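Local structure of glycogen synthase (6GNF) at residues 78-83 against 139-144; 131-136 against 255-260. The protein belongs to the starch/glycogen synthase family of glycosyltransferases, with two Rossmann-like domains, and holds ADP and a glycan in this crystal. One frame throughout, in Å; residues are numbered along the deposited sequence.

Contact 1 of 2, residues 78-83 against 139-144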
loop_
_atom_site.group_PDB
_atom_site.type_symbol
_atom_site.label_atom_id
_atom_site.label_comp_id
_atom_site.label_asym_id
_atom_site.label_seq_id
_atom_site.Cartn_x
_atom_site.Cartn_y
_atom_site.Cartn_z
ATOM N N GLN A 78 27.094 9.223 -7.807
ATOM C CA GLN A 78 26.800 8.517 -9.035
ATOM C C GLN A 78 26.116 9.464 -10.016
ATOM O O GLN A 78 25.105 10.065 -9.681
ATOM C CB GLN A 78 25.893 7.331 -8.720
ATOM C CG GLN A 78 25.393 6.559 -9.923
ATOM C CD GLN A 78 26.529 6.032 -10.774
ATOM O OE1 GLN A 78 27.633 5.787 -10.290
ATOM N NE2 GLN A 78 26.297 5.976 -12.071
ATOM N N PRO A 79 26.658 9.595 -11.246
ATOM C CA PRO A 79 25.954 10.412 -12.235
ATOM C C PRO A 79 24.664 9.749 -12.730
ATOM O O PRO A 79 24.639 8.546 -12.973
ATOM C CB PRO A 79 26.973 10.574 -13.373
ATOM C CG PRO A 79 27.961 9.488 -13.179
ATOM C CD PRO A 79 27.995 9.191 -11.714
ATOM N N VAL A 80 23.605 10.549 -12.852
ATOM C CA VAL A 80 22.326 10.083 -13.379
ATOM C C VAL A 80 21.687 11.236 -14.135
ATOM O O VAL A 80 22.184 12.357 -14.080
ATOM C CB VAL A 80 21.357 9.610 -12.265
ATOM C CG1 VAL A 80 21.839 8.313 -11.625
ATOM C CG2 VAL A 80 21.169 10.684 -11.211
ATOM N N ASN A 81 20.594 10.944 -14.823
ATOM C CA ASN A 81 19.864 11.953 -15.573
ATOM C C ASN A 81 18.654 12.429 -14.795
ATOM O O ASN A 81 17.954 11.632 -14.180
ATOM C CB ASN A 81 19.416 11.373 -16.899
ATOM C CG ASN A 81 20.586 10.938 -17.756
ATOM O OD1 ASN A 81 21.510 11.719 -18.008
ATOM N ND2 ASN A 81 20.551 9.680 -18.211
ATOM N N TYR A 82 18.477 13.743 -14.740
ATOM C CA TYR A 82 17.247 14.336 -14.244
ATOM C C TYR A 82 16.575 14.944 -15.457
ATOM O O TYR A 82 16.853 16.078 -15.814
ATOM C CB TYR A 82 17.527 15.394 -13.165
ATOM C CG TYR A 82 16.272 16.064 -12.647
ATOM C CD1 TYR A 82 15.398 15.388 -11.808
ATOM C CD2 TYR A 82 15.942 17.354 -13.034
ATOM C CE1 TYR A 82 14.241 15.988 -11.350
ATOM C CE2 TYR A 82 14.789 17.961 -12.589
ATOM C CZ TYR A 82 13.943 17.281 -11.748
ATOM O OH TYR A 82 12.806 17.914 -11.313
ATOM N N GLY A 83 15.676 14.189 -16.075
ATOM C CA GLY A 83 15.175 14.556 -17.390
ATOM C C GLY A 83 16.362 14.647 -18.332
ATOM O O GLY A 83 17.193 13.757 -18.378
ATOM N N LEU A 139 15.218 7.876 -9.738
ATOM C CA LEU A 139 15.281 6.844 -8.705
ATOM C C LEU A 139 15.657 5.483 -9.281
ATOM O O LEU A 139 16.490 4.788 -8.706
ATOM C CB LEU A 139 13.947 6.737 -7.959
ATOM C CG LEU A 139 13.807 5.589 -6.959
ATOM C CD1 LEU A 139 14.886 5.652 -5.893
ATOM C CD2 LEU A 139 12.427 5.615 -6.312
ATOM N N SER A 140 15.049 5.113 -10.410
ATOM C CA SER A 140 15.312 3.812 -11.030
ATOM C C SER A 140 16.757 3.702 -11.505
ATOM O O SER A 140 17.380 2.669 -11.342
ATOM C CB SER A 140 14.347 3.561 -12.182
ATOM O OG SER A 140 13.025 3.535 -11.673
ATOM N N GLN A 141 17.276 4.772 -12.095
ATOM C CA GLN A 141 18.676 4.824 -12.512
ATOM C C GLN A 141 19.623 4.743 -11.330
ATOM O O GLN A 141 20.651 4.078 -11.399
ATOM C CB GLN A 141 18.977 6.125 -13.259
ATOM C CG GLN A 141 18.265 6.265 -14.586
ATOM C CD GLN A 141 18.412 7.656 -15.164
ATOM O OE1 GLN A 141 19.487 8.257 -15.116
ATOM N NE2 GLN A 141 17.328 8.185 -15.703
ATOM N N ALA A 142 19.316 5.484 -10.271
ATOM C CA ALA A 142 20.193 5.521 -9.107
ATOM C C ALA A 142 20.253 4.173 -8.398
ATOM O O ALA A 142 21.309 3.827 -7.858
ATOM C CB ALA A 142 19.743 6.605 -8.138
ATOM N N ALA A 143 19.132 3.458 -8.385
ATOM C CA ALA A 143 19.030 2.192 -7.664
ATOM C C ALA A 143 19.868 1.104 -8.314
ATOM O O ALA A 143 20.418 0.250 -7.644
ATOM C CB ALA A 143 17.577 1.744 -7.587
ATOM N N LEU A 144 19.983 1.150 -9.636
ATOM C CA LEU A 144 20.720 0.123 -10.362
ATOM C C LEU A 144 22.198 0.100 -9.983
ATOM O O LEU A 144 22.804 -0.979 -9.982
ATOM C CB LEU A 144 20.564 0.313 -11.874
ATOM C CG LEU A 144 19.237 -0.155 -12.477
ATOM C CD1 LEU A 144 18.988 0.505 -13.815
ATOM C CD2 LEU A 144 19.203 -1.666 -12.622
#
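A helix packs here against the edge strand of the large mixed sheet, and Gln141 of helix 132-144 reaches across to the backbone of strand 72-82. The strand and helix segments run nearly antiparallel, at 162°, with their axes 8.0 Å apart. Gln141 OE1 accepts from Asn81 N at 2.9 Å in an almost straight bond (170° at the hydrogen), the donor lying 21° off the plane of the amide. The Gln141 chain, extended beyond CG, carries its amide past Asn81, and the two side chains cross at about a right angle; Asn81 ND2 stays 3.6 Å from Gln141 OE1. Strand 72-82 is the outermost strand of the N-terminal, Rossmann-like domain and pairs on its other side with strand 85-96, through backbone bonds of Val80 with Thr87 and of Gln78 with Val89. An amide N-H of this edge strand is thus taken up by a glutamine in place of another strand. Next to the polar bond, Val80 turns its side chain to the helix: CG1 lies 4.0 Å from Gln141 CB and 4.4 Å from Ala142 CB. Tyr180 of helix 177-186 packs on Gln141, and Tyr184 of the same helix on Asn81.

Contact 2 of 2, residues 131-136 against 255-260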
loop_
_atom_site.group_PDB
_atom_site.type_symbol
_atom_site.label_atom_id
_atom_site.label_comp_id
_atom_site.label_asym_id
_atom_site.label_seq_id
_atom_site.Cartn_x
_atom_site.Cartn_y
_atom_site.Cartn_z
ATOM N N ASP A 131 7.133 17.342 -11.856
ATOM C CA ASP A 131 8.370 16.677 -12.226
ATOM C C ASP A 131 8.483 15.240 -11.706
ATOM O O ASP A 131 9.599 14.729 -11.539
ATOM C CB ASP A 131 9.580 17.521 -11.758
ATOM C CG ASP A 131 9.783 17.488 -10.240
ATOM O OD1 ASP A 131 8.762 17.507 -9.516
ATOM O OD2 ASP A 131 10.949 17.485 -9.776
ATOM N N ASN A 132 7.354 14.571 -11.474
ATOM C CA ASN A 132 7.408 13.180 -11.017
ATOM C C ASN A 132 8.063 12.240 -12.017
ATOM O O ASN A 132 8.686 11.241 -11.613
ATOM C CB ASN A 132 6.024 12.656 -10.624
ATOM C CG ASN A 132 5.681 12.943 -9.158
ATOM O OD1 ASN A 132 6.517 13.405 -8.355
ATOM N ND2 ASN A 132 4.448 12.637 -8.793
ATOM N N VAL A 133 7.904 12.542 -13.303
ATOM C CA VAL A 133 8.586 11.796 -14.357
ATOM C C VAL A 133 10.091 11.804 -14.097
ATOM O O VAL A 133 10.716 10.754 -14.039
ATOM C CB VAL A 133 8.282 12.379 -15.753
ATOM C CG1 VAL A 133 9.251 11.859 -16.809
ATOM C CG2 VAL A 133 6.844 12.067 -16.155
ATOM N N GLU A 134 10.665 12.988 -13.935
ATOM C CA GLU A 134 12.106 13.102 -13.763
ATOM C C GLU A 134 12.564 12.499 -12.432
ATOM O O GLU A 134 13.564 11.793 -12.378
ATOM C CB GLU A 134 12.542 14.561 -13.882
ATOM C CG GLU A 134 12.409 15.147 -15.275
ATOM C CD GLU A 134 10.997 15.607 -15.625
ATOM O OE1 GLU A 134 10.781 16.122 -16.749
ATOM O OE2 GLU A 134 10.070 15.445 -14.799
ATOM N N ARG A 135 11.818 12.765 -11.363
ATOM C CA ARG A 135 12.158 12.291 -10.021
ATOM C C ARG A 135 12.217 10.779 -9.918
ATOM O O ARG A 135 13.138 10.233 -9.308
ATOM C CB ARG A 135 11.145 12.815 -8.989
ATOM C CG ARG A 135 11.494 14.182 -8.415
ATOM C CD ARG A 135 10.276 14.950 -7.923
ATOM N NE ARG A 135 9.346 14.129 -7.154
ATOM C CZ ARG A 135 9.305 14.028 -5.828
ATOM N NH1 ARG A 135 10.158 14.691 -5.057
ATOM N NH2 ARG A 135 8.388 13.244 -5.269
ATOM N N PHE A 136 11.244 10.093 -10.502
ATOM C CA PHE A 136 11.166 8.647 -10.350
ATOM C C PHE A 136 11.946 7.874 -11.408
ATOM O O PHE A 136 12.468 6.801 -11.122
ATOM C CB PHE A 136 9.709 8.190 -10.249
ATOM C CG PHE A 136 8.991 8.756 -9.057
ATOM C CD1 PHE A 136 9.602 8.786 -7.809
ATOM C CD2 PHE A 136 7.708 9.272 -9.178
ATOM C CE1 PHE A 136 8.945 9.318 -6.712
ATOM C CE2 PHE A 136 7.044 9.803 -8.075
ATOM C CZ PHE A 136 7.665 9.830 -6.846
ATOM N N LEU A 255 1.871 7.598 -22.637
ATOM C CA LEU A 255 2.786 6.608 -22.079
ATOM C C LEU A 255 2.182 5.942 -20.851
ATOM O O LEU A 255 1.348 6.524 -20.170
ATOM C CB LEU A 255 4.102 7.263 -21.671
ATOM C CG LEU A 255 4.756 8.182 -22.702
ATOM C CD1 LEU A 255 6.045 8.748 -22.141
ATOM C CD2 LEU A 255 5.022 7.460 -24.017
ATOM N N ASN A 256 2.647 4.730 -20.562
ATOM C CA ASN A 256 2.213 3.954 -19.408
ATOM C C ASN A 256 3.404 3.157 -18.900
ATOM O O ASN A 256 3.759 2.128 -19.474
ATOM C CB ASN A 256 1.066 3.018 -19.803
ATOM C CG ASN A 256 0.440 2.311 -18.615
ATOM O OD1 ASN A 256 1.131 1.748 -17.766
ATOM N ND2 ASN A 256 -0.881 2.329 -18.550
ATOM N N TRP A 257 4.003 3.621 -17.803
ATOM C CA TRP A 257 5.227 3.032 -17.270
ATOM C C TRP A 257 5.017 1.601 -16.800
ATOM O O TRP A 257 5.853 0.731 -17.040
ATOM C CB TRP A 257 5.740 3.843 -16.083
ATOM C CG TRP A 257 6.373 5.156 -16.393
ATOM C CD1 TRP A 257 6.304 5.860 -17.553
ATOM C CD2 TRP A 257 7.160 5.937 -15.492
ATOM N NE1 TRP A 257 7.022 7.034 -17.437
ATOM C CE2 TRP A 257 7.547 7.103 -16.173
ATOM C CE3 TRP A 257 7.571 5.761 -14.168
ATOM C CZ2 TRP A 257 8.334 8.084 -15.580
ATOM C CZ3 TRP A 257 8.352 6.748 -13.576
ATOM C CH2 TRP A 257 8.730 7.889 -14.285
ATOM N N LEU A 258 3.906 1.356 -16.113
ATOM C CA LEU A 258 3.658 0.047 -15.525
ATOM C C LEU A 258 3.520 -1.012 -16.604
ATOM O O LEU A 258 3.943 -2.144 -16.413
ATOM C CB LEU A 258 2.392 0.062 -14.672
ATOM C CG LEU A 258 2.111 -1.222 -13.892
ATOM C CD1 LEU A 258 3.252 -1.534 -12.945
ATOM C CD2 LEU A 258 0.817 -1.072 -13.118
ATOM N N LYS A 259 2.870 -0.645 -17.704
ATOM C CA LYS A 259 2.776 -1.517 -18.874
ATOM C C LYS A 259 4.166 -1.920 -19.351
ATOM O O LYS A 259 4.435 -3.101 -19.518
ATOM C CB LYS A 259 2.025 -0.818 -19.999
ATOM C CG LYS A 259 1.986 -1.591 -21.312
ATOM C CD LYS A 259 0.970 -0.985 -22.265
ATOM C CE LYS A 259 1.067 -1.570 -23.667
ATOM N NZ LYS A 259 2.309 -1.155 -24.374
ATOM N N ALA A 260 5.038 -0.932 -19.549
ATOM C CA ALA A 260 6.411 -1.194 -19.974
ATOM C C ALA A 260 7.147 -2.076 -18.973
ATOM O O ALA A 260 7.925 -2.944 -19.357
ATOM C CB ALA A 260 7.168 0.113 -20.183
#
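The first turn of helix 132-144 receives the indole of Trp257, which stands at the start of helix 257-264, right after strand 251-256 of the small antiparallel sheet. The six-membered ring comes in edge-on. Its CH2 corner lies 3.5 Å from Val133 O, close to the plane of the ring; it is the six-membered ring's C-H edge, not the N-H, that faces this carbonyl. Beside that corner, Trp257 CZ3 touches Phe136 CB at 3.9 Å, also at the ring edge, while Val133 CG1 meets Trp257 CZ2 at 4.1 Å. With CG of Trp257 anti to its own carbonyl carbon (chi1 -74°), the long side chain spans the gap between two backbones whose nearest CA atoms, those of Val133 and Trp257, are 9.8 Å apart. No hydrogen bond crosses the contact; it rests on apolar contacts and on the ring edge lying against the Val133 carbonyl, within the starch synthase catalytic domain.

The base of the tryptophan is set by an N-cap: Asn256 OD1 accepts from Lys259 N at 3.0 Å, the donor standing 41° above the amide plane, and Asn256 ND2 is bonded in turn to Gln206 OE1. Phe209 of strand 208-209 meets the Trp257 ring with planes about 55° apart and also packs on Val133, so it bridges both partners. On the other helix, Asn132 OD1 takes a bond from Arg135 NE at 3.2 Å that lies in the carbonyl plane, and Asn132 ND2 donates to Tyr121 O. Both ends of this amide are therefore held, which fixes its rotation. The Asn132 side chain lies about 6 Å from a bound beta-D-glucopyranose, placing this helix start near the glycan.

In the fold
From the N terminus, the chain first passes strand 72-82, then residues 131-136 and 139-144 on one helix, and last residues 255-260. Contact 1 closes a loop of 55 residues that includes strands 85-96 and 99-105; contact 2 closes a longer one of 118 residues. The loops cross: 131-136 lies between the two segments of contact 1, whereas its partner 255-260 lies beyond them. Helix 132-144 is the shared element: its later part holds the edge of the nine-stranded sheet and its start meets the junction of strand 251-256 with helix 257-264. With centres 13 Å apart, the contacts also touch directly, where Tyr82 OH probably hydrogen-bonds Asp131 OD2 and the tyrosine ring packs on Glu134.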